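Local coordinates for profilin-2 (PDB 1F2K), which binds monomeric actin and shapes the cytoskeleton, preventing actin polymerization at high concentration and enhancing it at low, and also binds PIP2, at residues Arg75-Val89 with Tyr100-Glu114. Residues are numbered along the deposited sequence; the frame is centred on the assembly and turned at random.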
loop_
_atom_site.group_PDB
_atom_site.type_symbol
_atom_site.label_atom_id
_atom_site.label_comp_id
_atom_site.label_asym_id
_atom_site.label_seq_id
_atom_site.Cartn_x
_atom_site.Cartn_y
_atom_site.Cartn_z
ATOM N N ARG A 75 -3.158 1.885 11.376
ATOM C CA ARG A 75 -2.475 0.742 10.782
ATOM C C ARG A 75 -2.758 0.627 9.291
ATOM O O ARG A 75 -1.856 0.310 8.509
ATOM C CB ARG A 75 -2.871 -0.564 11.475
ATOM C CG ARG A 75 -2.492 -1.781 10.685
ATOM C CD ARG A 75 -2.589 -3.078 11.491
ATOM N NE ARG A 75 -2.672 -4.215 10.584
ATOM C CZ ARG A 75 -2.074 -5.368 10.788
ATOM N NH1 ARG A 75 -1.320 -5.567 11.872
ATOM N NH2 ARG A 75 -2.251 -6.340 9.915
ATOM N N SER A 76 -4.004 0.917 8.895
ATOM C CA SER A 76 -4.390 0.774 7.493
ATOM C C SER A 76 -4.977 1.984 6.777
ATOM O O SER A 76 -5.673 2.821 7.354
ATOM C CB SER A 76 -5.366 -0.398 7.385
ATOM O OG SER A 76 -4.926 -1.528 8.157
ATOM N N VAL A 77 -4.668 2.095 5.499
ATOM C CA VAL A 77 -5.233 3.166 4.709
ATOM C C VAL A 77 -5.526 2.523 3.351
ATOM O O VAL A 77 -4.643 1.967 2.691
ATOM C CB VAL A 77 -4.297 4.350 4.555
ATOM C CG1 VAL A 77 -4.868 5.285 3.543
ATOM C CG2 VAL A 77 -4.143 5.110 5.871
ATOM N N TYR A 78 -6.800 2.556 2.983
ATOM C CA TYR A 78 -7.290 1.967 1.756
ATOM C C TYR A 78 -7.942 3.038 0.927
ATOM O O TYR A 78 -8.697 3.856 1.449
ATOM C CB TYR A 78 -8.375 0.939 2.040
ATOM C CG TYR A 78 -8.027 -0.333 2.761
ATOM C CD1 TYR A 78 -6.754 -0.589 3.281
ATOM C CD2 TYR A 78 -9.003 -1.265 2.986
ATOM C CE1 TYR A 78 -6.489 -1.784 4.027
ATOM C CE2 TYR A 78 -8.757 -2.430 3.712
ATOM C CZ TYR A 78 -7.511 -2.697 4.234
ATOM O OH TYR A 78 -7.353 -3.869 4.983
ATOM N N GLY A 79 -7.682 2.981 -0.370
ATOM C CA GLY A 79 -8.267 3.902 -1.322
ATOM C C GLY A 79 -9.042 3.097 -2.359
ATOM O O GLY A 79 -8.845 1.886 -2.491
ATOM N N LYS A 80 -9.972 3.739 -3.065
ATOM C CA LYS A 80 -10.710 3.042 -4.122
ATOM C C LYS A 80 -10.937 4.001 -5.279
ATOM O O LYS A 80 -10.927 5.231 -5.090
ATOM C CB LYS A 80 -12.040 2.450 -3.620
ATOM C CG LYS A 80 -13.233 3.371 -3.604
ATOM C CD LYS A 80 -14.571 2.623 -3.807
ATOM C CE LYS A 80 -14.854 1.575 -2.710
ATOM N NZ LYS A 80 -16.266 1.027 -2.684
ATOM N N LYS A 81 -11.054 3.430 -6.476
ATOM C CA LYS A 81 -11.271 4.176 -7.725
ATOM C C LYS A 81 -12.026 3.238 -8.645
ATOM O O LYS A 81 -11.421 2.491 -9.424
ATOM C CB LYS A 81 -9.954 4.547 -8.408
ATOM C CG LYS A 81 -10.182 5.189 -9.781
ATOM C CD LYS A 81 -8.890 5.446 -10.553
ATOM C CE LYS A 81 -9.127 6.258 -11.844
ATOM N NZ LYS A 81 -7.915 6.233 -12.751
ATOM N N GLY A 82 -13.348 3.282 -8.564
ATOM C CA GLY A 82 -14.127 2.394 -9.397
ATOM C C GLY A 82 -13.830 0.962 -8.968
ATOM O O GLY A 82 -13.710 0.692 -7.783
ATOM N N SER A 83 -13.706 0.053 -9.927
ATOM C CA SER A 83 -13.442 -1.339 -9.634
ATOM C C SER A 83 -12.043 -1.570 -9.032
ATOM O O SER A 83 -11.790 -2.593 -8.366
ATOM C CB SER A 83 -13.604 -2.154 -10.910
ATOM O OG SER A 83 -14.971 -2.412 -11.156
ATOM N N ALA A 84 -11.156 -0.604 -9.272
ATOM C CA ALA A 84 -9.784 -0.635 -8.781
ATOM C C ALA A 84 -9.661 -0.116 -7.344
ATOM O O ALA A 84 -10.676 0.155 -6.649
ATOM C CB ALA A 84 -8.877 0.173 -9.716
ATOM N N GLY A 85 -8.407 -0.031 -6.894
ATOM C CA GLY A 85 -8.100 0.445 -5.555
ATOM C C GLY A 85 -6.714 0.064 -5.074
ATOM O O GLY A 85 -5.956 -0.636 -5.746
ATOM N N VAL A 86 -6.379 0.520 -3.882
ATOM C CA VAL A 86 -5.076 0.240 -3.323
ATOM C C VAL A 86 -5.208 -0.068 -1.851
ATOM O O VAL A 86 -5.945 0.628 -1.125
ATOM C CB VAL A 86 -4.153 1.460 -3.479
ATOM C CG1 VAL A 86 -4.768 2.652 -2.806
ATOM C CG2 VAL A 86 -2.794 1.174 -2.865
ATOM N N ILE A 87 -4.519 -1.121 -1.406
ATOM C CA ILE A 87 -4.529 -1.488 0.021
ATOM C C ILE A 87 -3.172 -1.094 0.607
ATOM O O ILE A 87 -2.144 -1.563 0.103
ATOM C CB ILE A 87 -4.679 -3.005 0.210
ATOM C CG1 ILE A 87 -5.917 -3.518 -0.522
ATOM C CG2 ILE A 87 -4.782 -3.330 1.649
ATOM C CD1 ILE A 87 -7.236 -3.056 0.041
ATOM N N THR A 88 -3.120 -0.215 1.612
ATOM C CA THR A 88 -1.793 0.086 2.182
ATOM C C THR A 88 -1.892 -0.222 3.635
ATOM O O THR A 88 -2.932 -0.022 4.217
ATOM C CB THR A 88 -1.316 1.532 1.989
ATOM O OG1 THR A 88 -2.072 2.410 2.818
ATOM C CG2 THR A 88 -1.446 1.920 0.528
ATOM N N VAL A 89 -0.811 -0.764 4.183
ATOM C CA VAL A 89 -0.723 -1.158 5.588
ATOM C C VAL A 89 0.624 -0.746 6.130
ATOM O O VAL A 89 1.636 -0.824 5.397
ATOM C CB VAL A 89 -0.840 -2.672 5.758
ATOM C CG1 VAL A 89 -0.944 -3.034 7.261
ATOM C CG2 VAL A 89 -2.024 -3.171 5.001
ATOM N N TYR A 100 -4.928 -3.232 -6.922
ATOM C CA TYR A 100 -5.611 -4.334 -7.559
ATOM C C TYR A 100 -6.477 -3.692 -8.606
ATOM O O TYR A 100 -6.810 -2.514 -8.507
ATOM C CB TYR A 100 -6.443 -5.087 -6.528
ATOM C CG TYR A 100 -7.424 -4.209 -5.790
ATOM C CD1 TYR A 100 -8.648 -3.861 -6.370
ATOM C CD2 TYR A 100 -7.138 -3.718 -4.518
ATOM C CE1 TYR A 100 -9.562 -3.048 -5.698
ATOM C CE2 TYR A 100 -8.045 -2.903 -3.833
ATOM C CZ TYR A 100 -9.260 -2.573 -4.435
ATOM O OH TYR A 100 -10.164 -1.766 -3.777
ATOM N N ASN A 101 -6.836 -4.460 -9.617
ATOM C CA ASN A 101 -7.629 -3.924 -10.707
ATOM C C ASN A 101 -9.000 -4.548 -10.709
ATOM O O ASN A 101 -9.333 -5.376 -9.856
ATOM C CB ASN A 101 -6.951 -4.251 -12.028
ATOM C CG ASN A 101 -6.786 -5.755 -12.241
ATOM O OD1 ASN A 101 -7.197 -6.557 -11.395
ATOM N ND2 ASN A 101 -6.193 -6.150 -13.367
ATOM N N GLU A 102 -9.771 -4.152 -11.708
ATOM C CA GLU A 102 -11.117 -4.642 -11.902
ATOM C C GLU A 102 -11.279 -6.112 -11.526
ATOM O O GLU A 102 -12.131 -6.458 -10.697
ATOM C CB GLU A 102 -11.487 -4.469 -13.368
ATOM C CG GLU A 102 -11.795 -3.037 -13.756
ATOM C CD GLU A 102 -13.188 -2.923 -14.381
ATOM O OE1 GLU A 102 -13.660 -3.977 -14.910
ATOM O OE2 GLU A 102 -13.784 -1.806 -14.348
ATOM N N LYS A 103 -10.450 -6.951 -12.161
ATOM C CA LYS A 103 -10.444 -8.411 -11.995
ATOM C C LYS A 103 -10.240 -8.942 -10.579
ATOM O O LYS A 103 -10.411 -10.135 -10.340
ATOM C CB LYS A 103 -9.371 -9.053 -12.895
ATOM C CG LYS A 103 -9.644 -9.022 -14.398
ATOM C CD LYS A 103 -9.185 -7.712 -15.050
ATOM C CE LYS A 103 -8.913 -7.922 -16.548
ATOM N NZ LYS A 103 -8.601 -6.660 -17.300
ATOM N N ILE A 104 -9.892 -8.069 -9.636
ATOM C CA ILE A 104 -9.657 -8.502 -8.260
ATOM C C ILE A 104 -10.648 -8.033 -7.194
ATOM O O ILE A 104 -11.104 -6.897 -7.187
ATOM C CB ILE A 104 -8.208 -8.141 -7.810
ATOM C CG1 ILE A 104 -7.214 -8.974 -8.635
ATOM C CG2 ILE A 104 -8.020 -8.427 -6.305
ATOM C CD1 ILE A 104 -5.775 -8.377 -8.763
ATOM N N GLN A 105 -10.957 -8.962 -6.292
ATOM C CA GLN A 105 -11.860 -8.755 -5.171
ATOM C C GLN A 105 -11.156 -7.875 -4.162
ATOM O O GLN A 105 -10.159 -8.301 -3.591
ATOM C CB GLN A 105 -12.101 -10.085 -4.487
ATOM C CG GLN A 105 -13.156 -10.946 -5.083
ATOM C CD GLN A 105 -14.478 -10.747 -4.391
ATOM O OE1 GLN A 105 -15.043 -9.625 -4.408
ATOM N NE2 GLN A 105 -14.995 -11.828 -3.766
ATOM N N PRO A 106 -11.654 -6.658 -3.913
ATOM C CA PRO A 106 -10.989 -5.789 -2.935
ATOM C C PRO A 106 -10.529 -6.474 -1.673
ATOM O O PRO A 106 -9.366 -6.382 -1.319
ATOM C CB PRO A 106 -12.027 -4.709 -2.686
ATOM C CG PRO A 106 -12.495 -4.426 -4.147
ATOM C CD PRO A 106 -12.674 -5.905 -4.670
ATOM N N GLY A 107 -11.433 -7.177 -1.007
ATOM C CA GLY A 107 -11.087 -7.903 0.208
ATOM C C GLY A 107 -10.068 -9.018 -0.008
ATOM O O GLY A 107 -9.448 -9.476 0.939
ATOM N N THR A 108 -9.913 -9.496 -1.241
ATOM C CA THR A 108 -8.908 -10.515 -1.527
ATOM C C THR A 108 -7.552 -9.820 -1.426
ATOM O O THR A 108 -6.579 -10.365 -0.907
ATOM C CB THR A 108 -9.061 -11.074 -2.959
ATOM O OG1 THR A 108 -10.177 -11.950 -3.007
ATOM C CG2 THR A 108 -7.840 -11.851 -3.394
ATOM N N ALA A 109 -7.498 -8.596 -1.934
ATOM C CA ALA A 109 -6.255 -7.870 -1.906
ATOM C C ALA A 109 -5.915 -7.427 -0.481
ATOM O O ALA A 109 -4.743 -7.400 -0.126
ATOM C CB ALA A 109 -6.335 -6.658 -2.845
ATOM N N ALA A 110 -6.934 -7.094 0.325
ATOM C CA ALA A 110 -6.697 -6.596 1.667
ATOM C C ALA A 110 -6.119 -7.725 2.489
ATOM O O ALA A 110 -5.236 -7.509 3.295
ATOM C CB ALA A 110 -8.016 -6.118 2.303
ATOM N N ASN A 111 -6.652 -8.928 2.294
ATOM C CA ASN A 111 -6.187 -10.097 3.019
ATOM C C ASN A 111 -4.685 -10.355 2.733
ATOM O O ASN A 111 -3.881 -10.521 3.637
ATOM C CB ASN A 111 -7.020 -11.332 2.636
ATOM C CG ASN A 111 -8.420 -11.314 3.236
ATOM O OD1 ASN A 111 -8.738 -10.474 4.108
ATOM N ND2 ASN A 111 -9.268 -12.260 2.795
ATOM N N VAL A 112 -4.300 -10.338 1.478
ATOM C CA VAL A 112 -2.922 -10.595 1.183
ATOM C C VAL A 112 -2.005 -9.581 1.839
ATOM O O VAL A 112 -1.110 -9.963 2.595
ATOM C CB VAL A 112 -2.740 -10.661 -0.345
ATOM C CG1 VAL A 112 -1.298 -10.732 -0.741
ATOM C CG2 VAL A 112 -3.470 -11.932 -0.842
ATOM N N VAL A 113 -2.252 -8.296 1.595
ATOM C CA VAL A 113 -1.433 -7.239 2.164
ATOM C C VAL A 113 -1.382 -7.227 3.684
ATOM O O VAL A 113 -0.327 -7.136 4.259
ATOM C CB VAL A 113 -1.873 -5.830 1.647
ATOM C CG1 VAL A 113 -0.882 -4.747 2.124
ATOM C CG2 VAL A 113 -1.871 -5.818 0.146
ATOM N N GLU A 114 -2.526 -7.287 4.341
ATOM C CA GLU A 114 -2.549 -7.288 5.791
ATOM C C GLU A 114 -1.867 -8.540 6.330
ATOM O O GLU A 114 -1.358 -8.525 7.424
ATOM C CB GLU A 114 -3.980 -7.260 6.282
ATOM C CG GLU A 114 -4.735 -6.048 5.830
ATOM C CD GLU A 114 -4.591 -4.906 6.820
ATOM O OE1 GLU A 114 -4.022 -5.135 7.900
ATOM O OE2 GLU A 114 -5.056 -3.806 6.542
HETATM O O HOH W 1 -9.779 -0.307 -1.533
#
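The ring of Tyr-100 lies flat against the backbone of Gly-85, whose CA makes a CH-pi contact 3.9 Å from the ring centroid; Pro-106 CA covers the opposite face. Ser-83 O and a water lie at its edge. That water bridges Tyr-100 OH and Gly-79 O. With chi1 at 56°, CG of Tyr-100 sits between backbone N and carbonyl carbon, which folds the ring back over the glycine. Tyr-100 N donates to Gly-85 O (3.0 Å), and with the weak return bond from Gly-85 N the two residues form an antiparallel hydrogen-bonded pair.

The Tyr-78 ring carries Ile-87 CD1 over the centre of one face and meets Glu-114 OE2 at its edge. Tyr-78 OH donates to Glu-114 OE2 (2.8 Å) from the anti side, 30° out of the carboxylate plane, and Ser-76 OG lies equally close to OE2. Bent at chi2, Glu-114 turns its carboxylate back to the strands, nearly coplanar with the guanidinium of Arg-75. NE and NH2 of Arg-75 grip Glu-114 OE1 side-on, NH2 at 2.9 Å, and NH2 also pairs with Asp-118.

Between the Tyr-100 ring and the Glu-114 carboxylate, Ile-87 wedges its branches against Ala-109, Ala-110 and Val-113, with CG2 3.8 Å from Val-113 CB. Val-89 CG2 presses tightly on Val-113 CG1 (3.5 Å).

The contact lays helix segment 106-114, the start of the C-terminal helix of the profilin fold, along the 76-81/84-89 hairpin, at 23° to strand 84-89, close to the actin-binding site Lys-115. Val-77 and Thr-88 point to the other face of the sheet, packing on helix 39-50, while strands 65-72 and 94-100 flank the hairpin.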